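Local coordinates for protein hemolysin BL lytic component L1 (PDB 7NMQ) that is one component of the multi-part haemolysin BL enterotoxin of Bacillus cereus and probably takes part in forming pores that lyse cells, at residues Ile42-Gly48 / Ile165-Gln169; Ile180-Arg184 / Thr284-Thr289; Met31-Val37 / Gln59-Arg63. The contacts are given in a common frame with arbitrary orientation. Where two conformers were deposited one is given. Numbering follows the deposited sequence.

Contact 1: Ile42-Gly48 / Ile165-Gln169; sequences IDLGSEG and ILAGQ
A loop turning into the N-terminal end of helix 45-103 rests on the last turn of the short helix 161-169. I42 to L44 are non-helical, I42 and D43 extended (phi/psi -120/125 and -76/111), and G45 adopts phi 69°, which a residue without a side chain tolerates best, before helical values set in. D43, chi1 t, turns its carboxylate back so that OD1 accepts from G45 N at 2.9 Å, a capping bond before the helix. The apolar centre uses extended mt rotamers: L44 (chi1 -56°, chi2 174°) brings CD2 to 3.8 Å from CD2 of L166, also mt, and to 4.3 Å from CG2 of I165. G48 and I165, the latter mt too, are the closest pair, 6.8 Å between CA atoms, and I165 CD1 lies 3.5 Å from G48 CA; a CB on G48 would crowd that methyl and clash with L44. Q169 (chi1 m, chi2 t) stretches along the outer edge, its NE2 giving a weak hydrogen bond to D43 O at 2.9 Å, while its OE1 lies 3.8 Å from I42 CG2. Such packing of a helix start, preceded by an Asp capping bond, against a helix end lies at one end of this HBL-family toxin's helical bundle.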
ATOM      1  N   ILE A  42      -3.412 -20.467  33.036  1.00 20.05           N
ATOM      2  CA  ILE A  42      -2.477 -21.488  32.537  1.00 21.00           C
ATOM      3  C   ILE A  42      -1.173 -21.209  33.254  1.00 19.51           C
ATOM      4  O   ILE A  42      -0.737 -20.037  33.262  1.00 20.64           O
ATOM      5  CB  ILE A  42      -2.381 -21.440  31.017  1.00 21.79           C
ATOM      6  CG1 ILE A  42      -3.743 -21.843  30.454  1.00 25.83           C
ATOM      7  CG2 ILE A  42      -1.236 -22.300  30.485  1.00 24.22           C
ATOM      8  CD1 ILE A  42      -3.874 -21.663  28.999  1.00 26.89           C
ATOM      9  N   ASP A  43      -0.648 -22.233  33.929  1.00 21.27           N
ATOM     10  CA  ASP A  43       0.618 -22.070  34.684  1.00 22.78           C
ATOM     11  C   ASP A  43       1.765 -22.061  33.677  1.00 20.19           C
ATOM     12  O   ASP A  43       2.056 -23.098  33.095  1.00 25.50           O
ATOM     13  CB  ASP A  43       0.845 -23.126  35.762  1.00 28.66           C
ATOM     14  CG  ASP A  43       2.107 -22.887  36.589  1.00 30.17           C
ATOM     15  OD1 ASP A  43       2.744 -21.793  36.451  1.00 28.48           O
ATOM     16  OD2 ASP A  43       2.415 -23.775  37.409  1.00 38.66           O
ATOM     17  N   LEU A  44       2.389 -20.912  33.514  1.00 17.20           N
ATOM     18  CA  LEU A  44       3.507 -20.741  32.556  1.00 17.85           C
ATOM     19  C   LEU A  44       4.825 -20.633  33.308  1.00 18.41           C
ATOM     20  O   LEU A  44       5.879 -20.491  32.613  1.00 18.30           O
ATOM     21  CB  LEU A  44       3.276 -19.460  31.754  1.00 19.47           C
ATOM     22  CG  LEU A  44       1.956 -19.347  31.017  1.00 18.89           C
ATOM     23  CD1 LEU A  44       1.830 -17.965  30.415  1.00 20.10           C
ATOM     24  CD2 LEU A  44       1.863 -20.428  29.956  1.00 19.82           C
ATOM     25  N   GLY A  45       4.773 -20.689  34.642  1.00 17.27           N
ATOM     26  CA  GLY A  45       5.943 -20.371  35.462  1.00 16.60           C
ATOM     27  C   GLY A  45       6.291 -18.896  35.381  1.00 14.85           C
ATOM     28  O   GLY A  45       5.647 -18.128  34.640  1.00 16.23           O
ATOM     29  N   SER A  46       7.290 -18.471  36.126  1.00 14.29           N
ATOM     30  CA  SER A  46       7.653 -17.045  36.176  1.00 14.72           C
ATOM     31  C   SER A  46       8.184 -16.640  34.804  1.00 14.44           C
ATOM     32  O   SER A  46       7.935 -15.496  34.398  1.00 15.16           O
ATOM     33  CB  SER A  46       8.634 -16.791  37.266  1.00 16.05           C
ATOM     34  OG  SER A  46       7.966 -16.820  38.518  1.00 20.05           O
ATOM     35  N   GLU A  47       8.915 -17.534  34.146  1.00 14.83           N
ATOM     36  CA  GLU A  47       9.548 -17.220  32.830  1.00 16.04           C
ATOM     37  C   GLU A  47       8.428 -16.901  31.841  1.00 13.84           C
ATOM     38  O   GLU A  47       8.408 -15.818  31.220  1.00 13.83           O
ATOM     39  CB  GLU A  47      10.390 -18.369  32.289  1.00 18.08           C
ATOM     40  CG  GLU A  47      10.938 -18.097  30.899  1.00 22.07           C
ATOM     41  CD  GLU A  47      11.886 -16.926  30.763  1.00 28.15           C
ATOM     42  OE1 GLU A  47      12.480 -16.517  31.797  1.00 35.05           O
ATOM     43  OE2 GLU A  47      12.073 -16.448  29.598  1.00 28.86           O
ATOM     44  N   GLY A  48       7.421 -17.771  31.808  1.00 14.62           N
ATOM     45  CA  GLY A  48       6.273 -17.601  30.919  1.00 14.20           C
ATOM     46  C   GLY A  48       5.443 -16.388  31.283  1.00 13.01           C
ATOM     47  O   GLY A  48       4.953 -15.696  30.398  1.00 13.90           O
ATOM     48  N   ILE A 165       7.384 -22.782  25.743  1.00 12.57           N
ATOM     49  CA  ILE A 165       6.774 -23.156  27.039  1.00 12.70           C
ATOM     50  C   ILE A 165       5.474 -23.898  26.746  1.00 11.58           C
ATOM     51  O   ILE A 165       5.230 -24.987  27.300  1.00 12.42           O
ATOM     52  CB  ILE A 165       6.559 -21.936  27.935  1.00 13.53           C
ATOM     53  CG1 ILE A 165       7.905 -21.350  28.325  1.00 14.45           C
ATOM     54  CG2 ILE A 165       5.710 -22.266  29.146  1.00 15.25           C
ATOM     55  CD1 ILE A 165       7.800 -20.039  28.997  1.00 16.60           C
ATOM     56  N   LEU A 166       4.649 -23.378  25.869  1.00 11.48           N
ATOM     57  CA  LEU A 166       3.397 -24.055  25.555  1.00 12.02           C
ATOM     58  C   LEU A 166       3.669 -25.411  24.889  1.00 11.82           C
ATOM     59  O   LEU A 166       2.963 -26.400  25.209  1.00 12.18           O
ATOM     60  CB  LEU A 166       2.545 -23.143  24.686  1.00 12.53           C
ATOM     61  CG  LEU A 166       2.113 -21.835  25.322  1.00 13.44           C
ATOM     62  CD1 LEU A 166       1.371 -20.980  24.309  1.00 14.65           C
ATOM     63  CD2 LEU A 166       1.254 -22.073  26.553  1.00 14.98           C
ATOM     64  N   ALA A 167       4.650 -25.525  23.999  1.00 11.87           N
ATOM     65  CA  ALA A 167       5.007 -26.789  23.334  1.00 12.26           C
ATOM     66  C   ALA A 167       5.561 -27.783  24.357  1.00 12.48           C
ATOM     67  O   ALA A 167       5.436 -28.984  24.158  1.00 14.59           O
ATOM     68  CB  ALA A 167       6.022 -26.516  22.240  1.00 12.81           C
ATOM     69  N   GLY A 168       6.133 -27.289  25.453  1.00 12.18           N
ATOM     70  CA  GLY A 168       6.569 -28.173  26.531  1.00 13.01           C
ATOM     71  C   GLY A 168       5.368 -28.818  27.202  1.00 12.91           C
ATOM     72  O   GLY A 168       5.460 -29.953  27.667  1.00 15.91           O
ATOM     73  N   GLN A 169       4.241 -28.149  27.201  1.00 13.29           N
ATOM     74  CA  GLN A 169       2.979 -28.665  27.784  1.00 14.01           C
ATOM     75  C   GLN A 169       2.181 -29.534  26.813  1.00 14.74           C
ATOM     76  O   GLN A 169       1.415 -30.382  27.301  1.00 15.75           O
ATOM     77  CB  GLN A 169       2.079 -27.525  28.245  1.00 15.82           C
ATOM     78  CG  GLN A 169       2.729 -26.643  29.282  1.00 17.51           C
ATOM     79  CD  GLN A 169       1.831 -25.549  29.791  1.00 22.30           C
ATOM     80  OE1 GLN A 169       0.673 -25.418  29.399  1.00 27.22           O
ATOM     81  NE2 GLN A 169       2.373 -24.771  30.714  1.00 27.35           N
TER

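Contact 2: Ile180-Arg184 / Thr284-Thr289; sequences IEQLR and TNAKET. With EDO (1,2-ethanediol), chain G.
Two helices of the alpha-helical bundle of this HBL-family toxin, 173-200 and 275-325, pack here through a mostly polar, buried interface. Both segments are regular helix; their short axes approach to 9.7 Å and cross at -42° with N-to-C directions 42° apart. I180 and T284 are nearest, 6.9 Å between CA atoms, and their CG2 methyls meet at 3.6 Å. T284 suits this tight place because its methyl packs while its OG1 bonds V280 O one turn back. On one flank, E181 (chi1 m, chi2 t) presents OE2 to K287 NZ at 2.9 Å. K287, tt then pp, folds back so that NZ also reaches E288 OE2 at 2.8 Å; one lysine thus links two carboxylates in a salt-bridge network, lessening the repulsion between E181 OE2 and E288 OE2, 4.4 Å apart. E181 OE2 also accepts from Q177, and E288 OE1 bonds a PEG, probably from the crystallisation liquor.

R184, with chi1 to chi3 all m, curls across to helix 275-325, where its many donors match polar groups at a buried site. R184 NH1 gives weak hydrogen bonds to N285 O (2.9 Å) and N285 OD1 (2.6 Å), and a further one to T289 OG1 (3.1 Å). E288 CB covers one guanidinium face. N285 ND2 is satisfied elsewhere, by A226 O and probably by Q34 OE1. R184 NE donates to O2 of an ethanediol, likewise probably from the liquor, at 2.8 Å, and that O2 donates to R184 O, also at 2.8 Å. The remaining nitrogen, R184 NH2, donates to T289 OG1 at 2.8 Å.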
ATOM      1  N   ILE A 180      -0.123 -22.877  10.676  0.50 14.25           N
ATOM      2  CA  ILE A 180      -0.508 -21.439  10.553  0.50 14.19           C
ATOM      3  C   ILE A 180       0.472 -20.724   9.624  0.50 14.01           C
ATOM      4  O   ILE A 180       0.027 -20.038   8.716  0.50 14.69           O
ATOM      5  CB  ILE A 180      -0.569 -20.763  11.926  0.50 15.16           C
ATOM      6  CG1 ILE A 180      -1.721 -21.368  12.733  0.50 16.74           C
ATOM      7  CG2 ILE A 180      -0.658 -19.249  11.790  0.50 13.87           C
ATOM      8  CD1 ILE A 180      -3.017 -21.482  11.954  0.50 19.12           C
ATOM      9  N   GLU A 181       1.765 -20.856   9.892  1.00 14.73           N
ATOM     10  CA  GLU A 181       2.801 -20.126   9.114  1.00 14.70           C
ATOM     11  C   GLU A 181       2.646 -20.468   7.630  1.00 13.67           C
ATOM     12  O   GLU A 181       2.676 -19.545   6.795  1.00 15.26           O
ATOM     13  CB  GLU A 181       4.203 -20.500   9.602  1.00 15.83           C
ATOM     14  CG  GLU A 181       4.541 -19.870  10.937  1.00 17.67           C
ATOM     15  CD  GLU A 181       5.742 -20.434  11.693  1.00 22.31           C
ATOM     16  OE1 GLU A 181       6.191 -21.568  11.352  1.00 26.19           O
ATOM     17  OE2 GLU A 181       6.181 -19.791  12.691  1.00 22.98           O
ATOM     18  N   GLN A 182       2.428 -21.729   7.313  1.00 14.85           N
ATOM     19  CA  GLN A 182       2.224 -22.141   5.905  1.00 15.13           C
ATOM     20  C   GLN A 182       0.948 -21.521   5.332  1.00 14.37           C
ATOM     21  O   GLN A 182       0.974 -21.047   4.188  1.00 15.43           O
ATOM     22  CB  GLN A 182       2.184 -23.661   5.733  1.00 17.67           C
ATOM     23  CG  GLN A 182       2.140 -24.086   4.264  1.00 22.83           C
ATOM     24  CD  GLN A 182       3.289 -23.549   3.428  1.00 26.45           C
ATOM     25  OE1 GLN A 182       4.426 -23.998   3.529  1.00 31.97           O
ATOM     26  NE2 GLN A 182       3.012 -22.570   2.577  1.00 27.65           N
ATOM     27  N   LEU A 183      -0.163 -21.592   6.060  1.00 14.51           N
ATOM     28  CA  LEU A 183      -1.458 -21.053   5.576  1.00 12.94           C
ATOM     29  C   LEU A 183      -1.273 -19.553   5.308  1.00 12.46           C
ATOM     30  O   LEU A 183      -1.770 -19.035   4.285  1.00 12.84           O
ATOM     31  CB  LEU A 183      -2.553 -21.263   6.625  1.00 13.87           C
ATOM     32  CG  LEU A 183      -3.066 -22.692   6.729  1.00 14.82           C
ATOM     33  CD1 LEU A 183      -4.001 -22.849   7.924  1.00 16.47           C
ATOM     34  CD2 LEU A 183      -3.735 -23.107   5.437  1.00 17.09           C
ATOM     35  N   ARG A 184      -0.645 -18.822   6.206  1.00 12.40           N
ATOM     36  CA  ARG A 184      -0.491 -17.357   6.052  1.00 12.52           C
ATOM     37  C   ARG A 184       0.411 -17.045   4.848  1.00 13.21           C
ATOM     38  O   ARG A 184       0.117 -16.090   4.117  1.00 14.02           O
ATOM     39  CB  ARG A 184       0.053 -16.753   7.340  1.00 12.39           C
ATOM     40  CG  ARG A 184      -0.972 -16.657   8.461  1.00 12.76           C
ATOM     41  CD  ARG A 184      -2.190 -15.803   8.083  1.00 12.10           C
ATOM     42  NE  ARG A 184      -1.856 -14.452   7.646  1.00 13.12           N
ATOM     43  CZ  ARG A 184      -1.446 -13.470   8.424  1.00 13.33           C
ATOM     44  NH1 ARG A 184      -1.345 -13.670   9.725  1.00 15.76           N
ATOM     45  NH2 ARG A 184      -1.117 -12.284   7.897  1.00 16.30           N
ATOM     46  N   THR A 284       0.966 -16.646  16.542  1.00 10.68           N
ATOM     47  CA  THR A 284       1.672 -16.969  15.282  1.00 10.66           C
ATOM     48  C   THR A 284       1.109 -16.098  14.156  1.00 11.06           C
ATOM     49  O   THR A 284       1.833 -15.557  13.332  1.00 10.91           O
ATOM     50  CB  THR A 284       1.595 -18.456  14.955  1.00 11.12           C
ATOM     51  OG1 THR A 284       2.130 -19.188  16.061  1.00 13.13           O
ATOM     52  CG2 THR A 284       2.391 -18.783  13.716  1.00 12.15           C
ATOM     53  N   ASN A 285      -0.200 -15.957  14.122  0.50 11.64           N
ATOM     54  CA  ASN A 285      -0.903 -15.088  13.155  0.50 11.72           C
ATOM     55  C   ASN A 285      -0.350 -13.666  13.270  0.50 11.42           C
ATOM     56  O   ASN A 285      -0.022 -13.073  12.230  0.50 11.87           O
ATOM     57  CB  ASN A 285      -2.408 -15.140  13.421  0.50 12.76           C
ATOM     58  CG  ASN A 285      -3.218 -14.312  12.459  0.50 13.61           C
ATOM     59  OD1 ASN A 285      -3.234 -14.636  11.288  0.50 14.70           O
ATOM     60  ND2 ASN A 285      -3.960 -13.343  12.979  0.50 15.89           N
ATOM     61  N   ALA A 286      -0.292 -13.133  14.484  1.00 11.10           N
ATOM     62  CA  ALA A 286       0.204 -11.762  14.700  1.00 10.84           C
ATOM     63  C   ALA A 286       1.662 -11.672  14.247  1.00 11.01           C
ATOM     64  O   ALA A 286       2.038 -10.644  13.676  1.00 11.53           O
ATOM     65  CB  ALA A 286      -0.014 -11.322  16.108  1.00 11.68           C
ATOM     66  N   LYS A 287       2.469 -12.669  14.559  1.00 10.88           N
ATOM     67  CA  LYS A 287       3.901 -12.629  14.215  1.00 11.26           C
ATOM     68  C   LYS A 287       4.016 -12.432  12.704  1.00 11.89           C
ATOM     69  O   LYS A 287       4.847 -11.621  12.253  1.00 12.57           O
ATOM     70  CB  LYS A 287       4.529 -13.941  14.666  1.00 12.62           C
ATOM     71  CG  LYS A 287       6.006 -14.038  14.393  1.00 14.60           C
ATOM     72  CD  LYS A 287       6.607 -15.272  15.023  1.00 17.27           C
ATOM     73  CE  LYS A 287       6.068 -16.569  14.500  1.00 21.28           C
ATOM     74  NZ  LYS A 287       6.414 -16.897  13.108  1.00 26.44           N
ATOM     75  N   GLU A 288       3.249 -13.184  11.956  1.00 11.09           N
ATOM     76  CA  GLU A 288       3.350 -13.139  10.497  1.00 11.79           C
ATOM     77  C   GLU A 288       2.949 -11.739  10.015  1.00 12.28           C
ATOM     78  O   GLU A 288       3.652 -11.140   9.180  1.00 12.45           O
ATOM     79  CB  GLU A 288       2.529 -14.240   9.859  1.00 12.82           C
ATOM     80  CG  GLU A 288       3.045 -15.636  10.183  1.00 15.40           C
ATOM     81  CD  GLU A 288       4.533 -15.773   9.806  1.00 21.65           C
ATOM     82  OE1 GLU A 288       4.900 -15.524   8.629  1.00 27.23           O
ATOM     83  OE2 GLU A 288       5.354 -15.994  10.723  1.00 26.91           O
ATOM     84  N   THR A 289       1.839 -11.232  10.507  1.00 11.18           N
ATOM     85  CA  THR A 289       1.339  -9.921  10.080  1.00 10.43           C
ATOM     86  C   THR A 289       2.359  -8.848  10.435  1.00 11.17           C
ATOM     87  O   THR A 289       2.554  -7.905   9.657  1.00 11.98           O
ATOM     88  CB  THR A 289      -0.035  -9.632  10.657  1.00 11.59           C
ATOM     89  OG1 THR A 289      -0.932 -10.622  10.164  1.00 14.60           O
ATOM     90  CG2 THR A 289      -0.479  -8.235  10.282  1.00 12.44           C
TER
HETATM   91  C1  EDO G 506      -1.456 -11.699   3.751  1.00 30.99           C
HETATM   92  O1  EDO G 506      -2.699 -11.627   3.128  1.00 33.60           O
HETATM   93  C2  EDO G 506      -1.465 -12.501   4.987  1.00 29.78           C
HETATM   94  O2  EDO G 506      -1.496 -13.915   4.882  1.00 23.80           O

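Contact 3: Met31-Val37 / Gln59-Arg63; sequences MIKQPNV and QELSR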
ATOM      1  N   MET A  31      -4.744  -5.958  12.952  0.50 13.22           N
ATOM      2  CA  MET A  31      -3.975  -5.811  14.205  0.50 13.75           C
ATOM      3  C   MET A  31      -4.851  -5.149  15.268  0.50 13.11           C
ATOM      4  O   MET A  31      -4.836  -5.610  16.401  0.50 13.95           O
ATOM      5  CB  MET A  31      -2.711  -4.980  13.995  0.50 13.87           C
ATOM      6  CG  MET A  31      -1.632  -5.719  13.250  0.50 13.72           C
ATOM      7  SD  MET A  31      -1.433  -7.446  13.693  0.50 18.78           S
ATOM      8  CE  MET A  31      -0.749  -7.245  15.332  0.50 16.67           C
ATOM      9  N   ILE A  32      -5.548  -4.077  14.910  1.00 12.41           N
ATOM     10  CA  ILE A  32      -6.385  -3.282  15.861  1.00 13.46           C
ATOM     11  C   ILE A  32      -7.461  -4.192  16.458  1.00 13.67           C
ATOM     12  O   ILE A  32      -7.834  -4.004  17.639  1.00 15.16           O
ATOM     13  CB  ILE A  32      -6.935  -2.019  15.156  1.00 14.04           C
ATOM     14  CG1 ILE A  32      -5.782  -1.037  14.938  1.00 15.87           C
ATOM     15  CG2 ILE A  32      -8.098  -1.401  15.942  1.00 15.54           C
ATOM     16  CD1 ILE A  32      -6.087   0.063  13.994  1.00 18.66           C
ATOM     17  N   LYS A  33      -7.972  -5.143  15.715  1.00 13.40           N
ATOM     18  CA  LYS A  33      -9.100  -5.987  16.180  1.00 14.80           C
ATOM     19  C   LYS A  33      -8.598  -7.206  16.950  1.00 14.28           C
ATOM     20  O   LYS A  33      -9.393  -7.806  17.627  1.00 16.85           O
ATOM     21  CB  LYS A  33      -9.977  -6.371  14.982  1.00 17.14           C
ATOM     22  CG  LYS A  33     -11.070  -5.349  14.656  1.00 23.84           C
ATOM     23  CD  LYS A  33     -12.155  -5.849  13.747  1.00 28.75           C
ATOM     24  CE  LYS A  33     -13.377  -6.425  14.432  1.00 32.21           C
ATOM     25  NZ  LYS A  33     -14.278  -7.064  13.441  1.00 31.94           N
ATOM     26  N   GLN A  34      -7.329  -7.551  16.886  1.00 13.01           N
ATOM     27  CA  GLN A  34      -6.839  -8.740  17.588  1.00 13.43           C
ATOM     28  C   GLN A  34      -6.632  -8.378  19.054  1.00 14.77           C
ATOM     29  O   GLN A  34      -5.878  -7.462  19.377  1.00 14.94           O
ATOM     30  CB  GLN A  34      -5.548  -9.226  16.964  1.00 14.93           C
ATOM     31  CG  GLN A  34      -5.096 -10.482  17.660  1.00 17.96           C
ATOM     32  CD  GLN A  34      -4.524 -11.535  16.768  1.00 18.27           C
ATOM     33  OE1 GLN A  34      -4.973 -11.801  15.664  1.00 20.64           O
ATOM     34  NE2 GLN A  34      -3.444 -12.102  17.237  1.00 18.09           N
ATOM     35  N   PRO A  35      -7.302  -9.060  20.000  1.00 15.24           N
ATOM     36  CA  PRO A  35      -7.128  -8.703  21.406  1.00 15.20           C
ATOM     37  C   PRO A  35      -5.816  -9.213  21.991  1.00 14.61           C
ATOM     38  O   PRO A  35      -5.147 -10.034  21.371  1.00 14.03           O
ATOM     39  CB  PRO A  35      -8.298  -9.390  22.087  1.00 16.23           C
ATOM     40  CG  PRO A  35      -8.524 -10.587  21.245  1.00 16.68           C
ATOM     41  CD  PRO A  35      -8.308 -10.117  19.815  1.00 16.91           C
ATOM     42  N   ASN A  36      -5.471  -8.658  23.152  1.00 14.18           N
ATOM     43  CA  ASN A  36      -4.348  -9.192  23.963  1.00 13.50           C
ATOM     44  C   ASN A  36      -4.529 -10.695  24.122  1.00 13.92           C
ATOM     45  O   ASN A  36      -5.664 -11.175  24.401  1.00 16.00           O
ATOM     46  CB  ASN A  36      -4.192  -8.465  25.291  1.00 15.06           C
ATOM     47  CG  ASN A  36      -3.521  -7.113  25.208  1.00 16.05           C
ATOM     48  OD1 ASN A  36      -3.288  -6.590  24.122  1.00 15.97           O
ATOM     49  ND2 ASN A  36      -3.205  -6.546  26.364  1.00 17.70           N
ATOM     50  N   VAL A  37      -3.458 -11.439  23.998  1.00 12.19           N
ATOM     51  CA  VAL A  37      -3.572 -12.922  24.043  1.00 12.73           C
ATOM     52  C   VAL A  37      -4.050 -13.338  25.427  1.00 12.92           C
ATOM     53  O   VAL A  37      -3.527 -12.889  26.450  1.00 13.27           O
ATOM     54  CB  VAL A  37      -2.254 -13.600  23.662  1.00 12.84           C
ATOM     55  CG1 VAL A  37      -1.114 -13.333  24.633  1.00 13.24           C
ATOM     56  CG2 VAL A  37      -2.414 -15.093  23.503  1.00 13.43           C
ATOM     57  N   GLN A  59       1.773  -6.139  21.986  1.00 10.60           N
ATOM     58  CA  GLN A  59       0.490  -6.108  21.251  1.00 10.74           C
ATOM     59  C   GLN A  59      -0.066  -4.696  21.356  1.00 10.81           C
ATOM     60  O   GLN A  59      -0.637  -4.193  20.380  1.00 11.15           O
ATOM     61  CB  GLN A  59      -0.505  -7.158  21.769  1.00 11.56           C
ATOM     62  CG  GLN A  59      -0.048  -8.567  21.498  1.00 11.28           C
ATOM     63  CD  GLN A  59      -1.052  -9.613  21.906  1.00 12.52           C
ATOM     64  OE1 GLN A  59      -1.198  -9.942  23.081  1.00 12.88           O
ATOM     65  NE2 GLN A  59      -1.781 -10.088  20.942  1.00 17.74           N
ATOM     66  N   GLU A  60       0.042  -4.056  22.513  0.50 11.20           N
ATOM     67  CA  GLU A  60      -0.441  -2.659  22.650  0.50 11.69           C
ATOM     68  C   GLU A  60       0.355  -1.766  21.691  0.50 11.48           C
ATOM     69  O   GLU A  60      -0.243  -0.890  21.048  0.50 12.25           O
ATOM     70  CB  GLU A  60      -0.321  -2.214  24.108  0.50 12.38           C
ATOM     71  CG  GLU A  60      -1.321  -2.922  25.013  0.50 13.10           C
ATOM     72  CD  GLU A  60      -0.849  -3.202  26.417  0.50 14.10           C
ATOM     73  OE1 GLU A  60       0.031  -2.481  26.938  0.50 14.99           O
ATOM     74  OE2 GLU A  60      -1.373  -4.168  26.959  0.50 15.49           O
ATOM     75  N   LEU A  61       1.660  -1.976  21.551  1.00 11.50           N
ATOM     76  CA  LEU A  61       2.425  -1.128  20.613  1.00 11.61           C
ATOM     77  C   LEU A  61       2.065  -1.483  19.164  1.00 11.04           C
ATOM     78  O   LEU A  61       2.028  -0.577  18.329  1.00 11.40           O
ATOM     79  CB  LEU A  61       3.913  -1.319  20.863  1.00 13.15           C
ATOM     80  CG  LEU A  61       4.814  -0.378  20.073  1.00 16.07           C
ATOM     81  CD1 LEU A  61       4.498   1.076  20.368  1.00 18.55           C
ATOM     82  CD2 LEU A  61       6.244  -0.691  20.447  1.00 19.46           C
ATOM     83  N   SER A  62       1.731  -2.731  18.867  1.00 10.63           N
ATOM     84  CA  SER A  62       1.319  -3.105  17.500  1.00 10.57           C
ATOM     85  C   SER A  62       0.094  -2.248  17.159  1.00 10.90           C
ATOM     86  O   SER A  62      -0.062  -1.829  15.992  1.00 11.17           O
ATOM     87  CB  SER A  62       0.980  -4.559  17.360  1.00 12.58           C
ATOM     88  OG  SER A  62       2.059  -5.402  17.722  1.00 17.09           O
ATOM     89  N   ARG A  63      -0.837  -2.100  18.127  1.00 10.89           N
ATOM     90  CA  ARG A  63      -2.092  -1.389  17.812  1.00 11.04           C
ATOM     91  C   ARG A  63      -1.819   0.108  17.666  1.00 11.56           C
ATOM     92  O   ARG A  63      -2.427   0.776  16.775  1.00 12.29           O
ATOM     93  CB  ARG A  63      -3.201  -1.704  18.811  1.00 11.88           C
ATOM     94  CG  ARG A  63      -3.587  -3.183  18.833  1.00 12.65           C
ATOM     95  CD  ARG A  63      -4.843  -3.494  19.614  1.00 15.73           C
ATOM     96  NE  ARG A  63      -4.639  -3.383  21.025  1.00 17.09           N
ATOM     97  CZ  ARG A  63      -4.195  -4.350  21.854  1.00 15.51           C
ATOM     98  NH1 ARG A  63      -4.003  -5.604  21.483  1.00 17.24           N
ATOM     99  NH2 ARG A  63      -4.064  -4.037  23.114  1.00 18.44           N
TER
HETATM  100  O   HOH W   1      -3.404  -6.726  18.586  1.00 22.96           O
HETATM  101  O   HOH W   2      -2.923 -12.916  20.415  1.00 21.51           O
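This is a polar contact between a helix end with its following loop and a neighbouring helix of the alpha-helical bundle: helix 10-33 stops, and residues 34-37 run past the side of helix 45-103. I32 and R63 come within 5.1 Å at CA, N36 and Q59 within 6.3 Å. R63, long and rich in donors, reaches the loop carbonyl Q34 O and, through a water, M31 O, which also accepts from Q34 N at the helix end. The direct bond from R63 NH1 to Q34 O is weak, at 3.4 Å, and the same water joins these two atoms as well. The aliphatic part of R63 packs over the helix end, CG lying 3.7 Å from M31 O and CD 3.6 Å from I32 O. N36 offers both halves of its amide: OD1 accepts from R63 NH1 and NH2, each at 2.9 Å, while ND2 donates to E60 OE2 at 3.1 Å. On the inner side M31 CE meets S62 CB at 3.8 Å. A small serine fits here, and its OG bonds N145 of helix 107-154. Q34 turns to other partners, among them S282 and A226. Q59, chi1 m and chi2 t, reaches across to the extended loop, its OE1 accepting from the backbone V37 N at 2.9 Å.

Contact 1 lies farthest out, about 38 Å from the chain centre, while contacts 2 and 3 sit at about 20 and 21 Å. All three are on one side of that centre. Contact 2 is the buried one; contacts 1 and 3 are only partly buried. Contacts 1 and 3 share helix 45-103, using its beginning and a later part, and together hold both ends of the link from helix 10-33. Contact 1 relies chiefly on aliphatic packing, contact 2 on one salt bridge and on an arginine spending its donors on neutral acceptors, contact 3 on amide, guanidinium and carboxylate side chains meeting each other and the loop backbone. Contacts 2 and 3 touch directly: T289 CG2 packs 3.6 Å from M31 SD, and N285 and Q34 also join them.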